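Methyltransferase (Streptococcus pyogenes, PDB 2ESR) probably transfers methyl groups from S-adenosylmethionine, with family resemblance to enzymes that methylate a guanine amino group in 16S ribosomal RNA. Local coordinates at residues D37-S42 against D107-K112; F101-L106 against M133-T138. One frame throughout, in Å; residues are numbered along the deposited sequence.

Interaction 1 of 2, residues D37-S42 against D107-K112; sequences DLFAGS and DPPYAK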
# COMPACT_ATOMS: atom_id res chain seq x y z
N ASP A 37 8.22 -5.90 1.20
CA ASP A 37 8.50 -7.33 1.21
C ASP A 37 8.18 -7.87 -0.18
O ASP A 37 7.02 -8.13 -0.51
CB ASP A 37 7.62 -8.03 2.25
CG ASP A 37 8.10 -9.43 2.59
OD1 ASP A 37 8.84 -10.03 1.78
OD2 ASP A 37 7.74 -9.93 3.68
N LEU A 38 9.22 -8.01 -1.00
CA LEU A 38 9.07 -8.52 -2.35
C LEU A 38 9.20 -10.04 -2.28
O LEU A 38 9.97 -10.56 -1.48
CB LEU A 38 10.16 -7.92 -3.25
CG LEU A 38 10.09 -6.39 -3.41
CD1 LEU A 38 11.26 -5.91 -4.26
CD2 LEU A 38 8.77 -6.01 -4.06
N PHE A 39 8.46 -10.74 -3.13
CA PHE A 39 8.46 -12.20 -3.12
C PHE A 39 8.11 -12.56 -1.68
O PHE A 39 8.76 -13.39 -1.05
CB PHE A 39 9.84 -12.75 -3.49
CG PHE A 39 10.49 -12.06 -4.66
CD1 PHE A 39 11.38 -11.00 -4.46
CD2 PHE A 39 10.20 -12.45 -5.97
CE1 PHE A 39 11.98 -10.35 -5.54
CE2 PHE A 39 10.79 -11.81 -7.06
CZ PHE A 39 11.68 -10.76 -6.84
N ALA A 40 7.07 -11.91 -1.17
CA ALA A 40 6.63 -12.04 0.22
C ALA A 40 6.33 -13.42 0.81
O ALA A 40 6.46 -13.60 2.02
CB ALA A 40 5.43 -11.13 0.45
N GLY A 41 5.93 -14.38 -0.02
CA GLY A 41 5.64 -15.70 0.50
C GLY A 41 4.46 -15.68 1.46
O GLY A 41 3.35 -15.34 1.06
N SER A 42 4.70 -16.03 2.72
CA SER A 42 3.64 -16.02 3.73
C SER A 42 3.61 -14.66 4.44
O SER A 42 2.79 -14.44 5.33
CB SER A 42 3.87 -17.14 4.74
OG SER A 42 3.87 -18.40 4.10
N ASP A 107 13.60 -12.49 -0.79
CA ASP A 107 13.84 -13.94 -0.75
C ASP A 107 13.17 -14.44 -2.02
O ASP A 107 12.08 -15.02 -1.98
CB ASP A 107 13.20 -14.57 0.48
CG ASP A 107 13.52 -16.06 0.60
OD1 ASP A 107 13.25 -16.66 1.66
OD2 ASP A 107 14.03 -16.62 -0.39
N PRO A 108 13.82 -14.23 -3.17
CA PRO A 108 13.27 -14.65 -4.46
C PRO A 108 13.83 -15.93 -5.05
O PRO A 108 14.77 -16.52 -4.53
CB PRO A 108 13.60 -13.46 -5.34
CG PRO A 108 15.02 -13.15 -4.89
CD PRO A 108 15.01 -13.38 -3.37
N PRO A 109 13.21 -16.39 -6.15
CA PRO A 109 13.64 -17.60 -6.86
C PRO A 109 14.87 -17.10 -7.62
O PRO A 109 15.01 -15.89 -7.82
CB PRO A 109 12.45 -17.89 -7.77
CG PRO A 109 11.90 -16.54 -8.05
CD PRO A 109 11.93 -15.90 -6.69
N TYR A 110 15.74 -18.01 -8.05
CA TYR A 110 16.97 -17.61 -8.73
C TYR A 110 17.58 -16.51 -7.86
O TYR A 110 17.92 -15.44 -8.34
CB TYR A 110 16.69 -17.07 -10.13
CG TYR A 110 16.00 -18.08 -11.03
CD1 TYR A 110 14.62 -18.12 -11.14
CD2 TYR A 110 16.75 -19.01 -11.75
CE1 TYR A 110 13.98 -19.07 -11.93
CE2 TYR A 110 16.13 -19.97 -12.55
CZ TYR A 110 14.74 -19.99 -12.63
OH TYR A 110 14.13 -20.94 -13.41
N ALA A 111 17.70 -16.82 -6.57
CA ALA A 111 18.21 -15.91 -5.55
C ALA A 111 19.30 -14.92 -5.96
O ALA A 111 19.05 -13.72 -6.04
CB ALA A 111 18.66 -16.70 -4.32
N LYS A 112 20.52 -15.41 -6.19
CA LYS A 112 21.62 -14.52 -6.56
C LYS A 112 21.27 -13.59 -7.73
O LYS A 112 21.46 -12.38 -7.63
CB LYS A 112 22.86 -15.34 -6.92
CG LYS A 112 24.08 -14.49 -7.25
CD LYS A 112 25.29 -15.36 -7.55
CE LYS A 112 26.51 -14.52 -7.89
NZ LYS A 112 26.31 -13.75 -9.14

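Interaction 2 of 2, residues F101-L106 against M133-T138; sequences FDLVFL and MVVCET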
# COMPACT_ATOMS: atom_id res chain seq x y z
N PHE A 101 11.52 3.38 1.01
CA PHE A 101 11.35 2.27 1.94
C PHE A 101 12.55 2.17 2.85
O PHE A 101 13.68 2.30 2.41
CB PHE A 101 11.14 0.98 1.16
CG PHE A 101 9.81 0.92 0.48
CD1 PHE A 101 8.67 0.57 1.19
CD2 PHE A 101 9.67 1.28 -0.86
CE1 PHE A 101 7.41 0.58 0.59
CE2 PHE A 101 8.42 1.29 -1.47
CZ PHE A 101 7.29 0.94 -0.75
N ASP A 102 12.29 1.93 4.13
CA ASP A 102 13.34 1.85 5.14
C ASP A 102 13.87 0.44 5.36
O ASP A 102 15.02 0.26 5.79
CB ASP A 102 12.82 2.42 6.45
CG ASP A 102 12.20 3.79 6.28
OD1 ASP A 102 10.96 3.90 6.24
OD2 ASP A 102 12.97 4.77 6.17
N LEU A 103 13.04 -0.55 5.08
CA LEU A 103 13.42 -1.94 5.27
C LEU A 103 12.84 -2.76 4.12
O LEU A 103 11.64 -2.73 3.87
CB LEU A 103 12.89 -2.44 6.62
CG LEU A 103 13.09 -3.91 7.02
CD1 LEU A 103 14.58 -4.27 7.01
CD2 LEU A 103 12.50 -4.12 8.42
N VAL A 104 13.70 -3.49 3.43
CA VAL A 104 13.26 -4.29 2.30
C VAL A 104 13.65 -5.74 2.53
O VAL A 104 14.79 -6.03 2.89
CB VAL A 104 13.91 -3.79 0.99
CG1 VAL A 104 13.46 -4.64 -0.19
CG2 VAL A 104 13.54 -2.32 0.76
N PHE A 105 12.71 -6.65 2.35
CA PHE A 105 12.98 -8.07 2.50
C PHE A 105 12.96 -8.72 1.13
O PHE A 105 12.01 -8.52 0.37
CB PHE A 105 11.94 -8.74 3.40
CG PHE A 105 12.07 -8.37 4.86
CD1 PHE A 105 13.18 -8.77 5.58
CD2 PHE A 105 11.10 -7.60 5.48
CE1 PHE A 105 13.33 -8.39 6.93
CE2 PHE A 105 11.23 -7.22 6.82
CZ PHE A 105 12.35 -7.62 7.55
N LEU A 106 14.00 -9.48 0.81
CA LEU A 106 14.11 -10.15 -0.48
C LEU A 106 14.48 -11.61 -0.32
O LEU A 106 15.54 -11.94 0.22
CB LEU A 106 15.18 -9.49 -1.36
CG LEU A 106 15.12 -7.99 -1.68
CD1 LEU A 106 16.29 -7.66 -2.61
CD2 LEU A 106 13.80 -7.64 -2.35
N MSE A 133 17.78 -0.79 4.92
CA MSE A 133 18.40 -2.08 5.18
C MSE A 133 17.68 -3.02 4.21
O MSE A 133 16.45 -3.14 4.24
CB MSE A 133 18.16 -2.53 6.62
CG MSE A 133 19.08 -1.85 7.62
SE MSE A 133 18.80 -2.61 9.36
CE MSE A 133 17.10 -1.82 9.74
N VAL A 134 18.45 -3.63 3.31
CA VAL A 134 17.89 -4.60 2.36
C VAL A 134 18.35 -5.96 2.88
O VAL A 134 19.53 -6.32 2.81
CB VAL A 134 18.40 -4.37 0.92
CG1 VAL A 134 17.79 -5.41 -0.02
CG2 VAL A 134 17.99 -2.98 0.45
N VAL A 135 17.39 -6.69 3.43
CA VAL A 135 17.63 -8.00 4.03
C VAL A 135 17.32 -9.13 3.09
O VAL A 135 16.17 -9.31 2.65
CB VAL A 135 16.78 -8.15 5.31
CG1 VAL A 135 17.07 -9.48 5.97
CG2 VAL A 135 17.08 -7.01 6.27
N CYS A 136 18.34 -9.93 2.79
CA CYS A 136 18.20 -11.05 1.89
C CYS A 136 18.35 -12.38 2.61
O CYS A 136 19.34 -12.60 3.30
CB CYS A 136 19.27 -10.97 0.80
SG CYS A 136 19.34 -9.39 -0.05
N GLU A 137 17.37 -13.25 2.46
CA GLU A 137 17.45 -14.57 3.08
C GLU A 137 17.57 -15.55 1.92
O GLU A 137 16.76 -15.54 1.00
CB GLU A 137 16.19 -14.87 3.91
CG GLU A 137 16.22 -16.25 4.57
CD GLU A 137 15.11 -16.45 5.57
OE1 GLU A 137 13.97 -16.00 5.30
OE2 GLU A 137 15.36 -17.06 6.64
N THR A 138 18.61 -16.38 1.96
CA THR A 138 18.87 -17.33 0.88
C THR A 138 19.42 -18.64 1.44
O THR A 138 19.59 -18.77 2.65
CB THR A 138 19.93 -16.80 -0.08
OG1 THR A 138 21.19 -16.76 0.61
CG2 THR A 138 19.58 -15.39 -0.53

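Interaction 1 of 2, residues D37-S42 against D107-K112
This is a loop-to-loop contact at the C-terminal ends of two neighbouring inner strands of the central sheet. It joins the turn after strand 34-38 to the turn between strand 101-106 and helix 111-124. Phe39 carries it. The backbone of Phe39 is in the left-handed region (phi 55°), and its CB points toward residues 107-112. CG lies anti to the carbonyl carbon, beside the backbone N (chi1 -45°). This presents one ring face to the first proline. Pro108 CB sits 3.3 Å from the centroid of the Phe39 ring, almost exactly on the ring normal. It is a close CH-pi contact over the middle of the face, not over a single ring atom. The six ring carbons are therefore nearly equally far from it, from Phe39 CD1 at 3.4 Å to Phe39 CE2 at 3.7 Å. Pro109 adds a looser touch, with its CD 3.9 Å from Phe39 CD2. At the root of the side chain, Phe39 CB lies 3.5 Å from the carbonyl Asp107 O. No hydrogen bond joins the segments, so apolar contact does the work. Thr114 of helix 111-124 also touches Phe39 and Pro108. Its OG1 lies within hydrogen-bonding distance of both Pro109 O and Tyr110 O, which must share its one proton. On the other loop, Gly41 N is hydrogen-bonded to Glu61 OE1. Asp107-Pro108-Pro109-Tyr110 fits the DPPY motif IV of amino-directed methyltransferases, which in relatives holds the target amino group. Residues 37-42, with Gly41, fit the start of the glycine-rich motif I, which in relatives lines the S-adenosylmethionine site. Their close approach is consistent with the active-site rim of a class I methyltransferase.

Interaction 2 of 2, residues F101-L106 against M133-T138
Two neighbouring parallel strands of the central sheet meet here, the two strands of a beta-alpha-beta crossover whose connection runs through helix 111-124. The axes of segments 103-106 and 133-138 approach to 4.7 Å, and their directions differ by 18°. Residues 103 to 106 lie opposite residues 133 to 136. Five backbone hydrogen bonds alternate between the strands. The shortest runs from Val135 N to Val104 O at 2.7 Å, nearly along the C=O axis. Val104 N reaches Met133 O at 2.9 Å and is the straightest, with 169° at the hydrogen. Met133 N meets Asp102 O from above the carbonyl plane. Glu137 N closes the far end on Leu106 O at 3.2 Å. Val135 O takes Leu106 N and also a CA-H contact from Phe105. Across the sheet the order is 83-86, 56-60, 34-38, 101-106, 132-139, all parallel, and antiparallel pairings follow from 162-169 on, as in the Rossmann-like fold of class I methyltransferases. On one face Leu103 CG is anti to the backbone N (chi1 177°), and the Leu103 and Val135 side chains cross obliquely, with Leu103 CD1 3.8 Å from Val135 CG2. Phe105 CG is anti to the carbonyl carbon. Phe105 and Val135 then lie side by side, pointing the same way, Phe105 CD1 3.7 Å from Val135 CB. Selenomethionine Met133 shares this face, and helix 19-26 covers it through Phe23 and Ile26. On the other face the Leu106 and Val134 side chains cross obliquely, with Leu106 CD1 3.7 Å from Val134 CG1. Ile119 of helix 111-124 covers both, and Ile115 covers Cys136.

The two interactions share one continuous piece of chain, since strand 101-106 of interaction 2 runs straight into the Asp107 loop of interaction 1. Their centres are about 10 Å apart. Strand 34-38 is the other neighbour of strand 101-106 in the sheet: Leu38 N lies 3.1 Å from Phe105 O, a probable hydrogen bond. Where the two strands run side by side, Leu38 CD1 packs 3.6 Å from Leu106 CD2. On the other flank Asp107 OD2 comes to 3.2 Å from Glu137 O, a packing contact. The loops of interaction 1 follow the C-terminal ends of strands 34-38 and 101-106, the side where relatives bind cofactor and substrate.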